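Local coordinates for protein titin (Homo sapiens, PDB 3LCY) that is a giant muscle protein with a kinase activity, represented here by two tandem immunoglobulin domains from its A-band region, at residues Val67-Gln72 with Ser93-Gln98. Numbering follows the deposited sequence.
Sequences VMTEEQ and SKLLLQ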
loop_
_atom_site.group_PDB
_atom_site.type_symbol
_atom_site.label_atom_id
_atom_site.label_comp_id
_atom_site.label_asym_id
_atom_site.label_seq_id
_atom_site.Cartn_x
_atom_site.Cartn_y
_atom_site.Cartn_z
ATOM N N VAL A 67 -7.777 -11.747 -6.403
ATOM C CA VAL A 67 -6.984 -10.632 -6.872
ATOM C C VAL A 67 -5.558 -11.088 -7.081
ATOM O O VAL A 67 -4.939 -11.629 -6.176
ATOM C CB VAL A 67 -6.970 -9.480 -5.854
ATOM C CG1 VAL A 67 -6.103 -8.336 -6.350
ATOM C CG2 VAL A 67 -8.379 -9.006 -5.564
ATOM N N MET A 68 -5.036 -10.868 -8.278
ATOM C CA MET A 68 -3.670 -11.247 -8.548
ATOM C C MET A 68 -2.945 -9.963 -8.250
ATOM O O MET A 68 -2.923 -9.046 -9.057
ATOM C CB MET A 68 -3.497 -11.648 -10.006
ATOM C CG MET A 68 -4.484 -12.685 -10.484
ATOM S SD MET A 68 -4.551 -14.154 -9.462
ATOM C CE MET A 68 -2.902 -14.792 -9.664
ATOM N N THR A 69 -2.350 -9.903 -7.073
ATOM C CA THR A 69 -1.672 -8.740 -6.656
ATOM C C THR A 69 -0.422 -8.447 -7.416
ATOM O O THR A 69 0.329 -9.292 -7.688
ATOM C CB THR A 69 -1.424 -8.794 -5.173
ATOM O OG1 THR A 69 -0.419 -9.747 -4.876
ATOM C CG2 THR A 69 -2.644 -9.171 -4.493
ATOM N N GLU A 70 -0.240 -7.198 -7.774
ATOM C CA GLU A 70 0.925 -6.794 -8.472
ATOM C C GLU A 70 1.596 -5.631 -7.812
ATOM O O GLU A 70 2.760 -5.483 -7.891
ATOM C CB GLU A 70 0.572 -6.438 -9.893
ATOM C CG GLU A 70 -0.722 -5.727 -10.036
ATOM C CD GLU A 70 -0.929 -5.098 -11.377
ATOM O OE1 GLU A 70 -0.073 -5.222 -12.221
ATOM O OE2 GLU A 70 -1.949 -4.470 -11.604
ATOM N N GLU A 71 0.821 -4.802 -7.154
ATOM C CA GLU A 71 1.301 -3.568 -6.578
ATOM C C GLU A 71 0.712 -3.294 -5.236
ATOM O O GLU A 71 -0.261 -3.824 -4.879
ATOM C CB GLU A 71 1.046 -2.398 -7.519
ATOM C CG GLU A 71 -0.391 -2.073 -7.698
ATOM C CD GLU A 71 -0.662 -0.897 -8.558
ATOM O OE1 GLU A 71 0.258 -0.291 -9.047
ATOM O OE2 GLU A 71 -1.815 -0.576 -8.766
ATOM N N GLN A 72 1.355 -2.435 -4.489
ATOM C CA GLN A 72 0.955 -2.092 -3.152
ATOM C C GLN A 72 -0.423 -1.535 -3.060
ATOM O O GLN A 72 -1.064 -1.683 -2.100
ATOM C CB GLN A 72 1.956 -1.148 -2.522
ATOM C CG GLN A 72 2.975 -1.856 -1.765
ATOM C CD GLN A 72 4.077 -1.002 -1.280
ATOM O OE1 GLN A 72 4.784 -1.365 -0.393
ATOM N NE2 GLN A 72 4.230 0.123 -1.853
ATOM N N SER A 93 -14.236 -6.277 3.502
ATOM C CA SER A 93 -13.071 -6.680 4.278
ATOM C C SER A 93 -11.822 -6.128 3.603
ATOM O O SER A 93 -11.896 -5.594 2.496
ATOM C CB SER A 93 -12.996 -8.204 4.398
ATOM O OG SER A 93 -12.678 -8.802 3.155
ATOM N N LYS A 94 -10.677 -6.247 4.265
ATOM C CA LYS A 94 -9.446 -5.676 3.734
ATOM C C LYS A 94 -8.419 -6.724 3.328
ATOM O O LYS A 94 -8.385 -7.828 3.873
ATOM C CB LYS A 94 -8.825 -4.704 4.738
ATOM C CG LYS A 94 -9.616 -3.426 4.930
ATOM C CD LYS A 94 -8.972 -2.541 5.979
ATOM C CE LYS A 94 -9.715 -1.225 6.118
ATOM N NZ LYS A 94 -9.201 -0.417 7.257
ATOM N N LEU A 95 -7.580 -6.361 2.365
ATOM C CA LEU A 95 -6.490 -7.218 1.925
ATOM C C LEU A 95 -5.169 -6.683 2.460
ATOM O O LEU A 95 -4.793 -5.545 2.180
ATOM C CB LEU A 95 -6.447 -7.293 0.398
ATOM C CG LEU A 95 -5.258 -8.041 -0.208
ATOM C CD1 LEU A 95 -5.161 -9.449 0.359
ATOM C CD2 LEU A 95 -5.351 -8.071 -1.729
ATOM N N LEU A 96 -4.476 -7.499 3.245
ATOM C CA LEU A 96 -3.182 -7.112 3.791
ATOM C C LEU A 96 -2.062 -7.790 3.013
ATOM O O LEU A 96 -2.059 -9.008 2.844
ATOM C CB LEU A 96 -3.088 -7.461 5.279
ATOM C CG LEU A 96 -3.890 -6.608 6.267
ATOM C CD1 LEU A 96 -5.384 -6.691 5.995
ATOM C CD2 LEU A 96 -3.587 -7.030 7.693
ATOM N N LEU A 97 -1.112 -6.993 2.538
ATOM C CA LEU A 97 -0.014 -7.520 1.742
ATOM C C LEU A 97 1.187 -7.891 2.601
ATOM O O LEU A 97 1.338 -7.407 3.724
ATOM C CB LEU A 97 0.408 -6.511 0.674
ATOM C CG LEU A 97 -0.658 -6.118 -0.347
ATOM C CD1 LEU A 97 -0.090 -5.127 -1.347
ATOM C CD2 LEU A 97 -1.205 -7.345 -1.058
ATOM N N GLN A 98 2.035 -8.757 2.060
ATOM C CA GLN A 98 3.283 -9.128 2.710
ATOM C C GLN A 98 4.443 -8.951 1.737
ATOM O O GLN A 98 4.434 -9.509 0.639
ATOM C CB GLN A 98 3.225 -10.573 3.206
ATOM C CG GLN A 98 2.190 -10.819 4.286
ATOM C CD GLN A 98 2.077 -12.283 4.657
ATOM O OE1 GLN A 98 1.059 -12.722 5.189
ATOM N NE2 GLN A 98 3.125 -13.048 4.373
#
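Thr69 sends its methyl group to meet two leucines of the facing strand: CG2 lies 4.0 Å from Leu95 CD2 and 4.1 Å from Leu97 CD2. The threonine crosses Leu95 at a slant, whereas it and Leu97 slide past each other in opposite directions. Its chi1 of 72° puts OG1 between the backbone N and the carbonyl carbon; the methyl CG2 is then anti to that carbon and beside the backbone N. The branched residue thus serves two environments: the methyl joins the apolar interior, while the buried hydroxyl is satisfied by hydrogen bonds to Gly22 N and Glu23 O.

Leu95 and Leu97 are two residues apart on an extended strand, so both reach inward. In Leu97 CG stands anti to the carbonyl carbon (chi1 -61°), beside the backbone N, and the two methyls that fork from it divide the contacts: CD2 packs against Thr69, and CD1 rests against the main chain where the 67-72 segment turns, 3.7 Å from both Gln72 CA and Gln72 O and 3.8 Å from Glu71 O. These are van der Waals contacts, for which a leucine's two methyls are well suited. Leu95 also touches Ala25 and Tyr78, which extend the apolar packing beyond Thr69.

Gln72 meets the leucine through its backbone; its long, uncharged side chain can carry an amide oxygen from the end of the first domain to the second, where OE1 accepts a hydrogen bond from Gly129 N.

Here the end of strand 62-68 and the following turn face strand 88-103 across the interior of an I-set immunoglobulin beta-sandwich, packing together at the end of the first domain, beside the junction with the second, where Leu97 also touches Arg130.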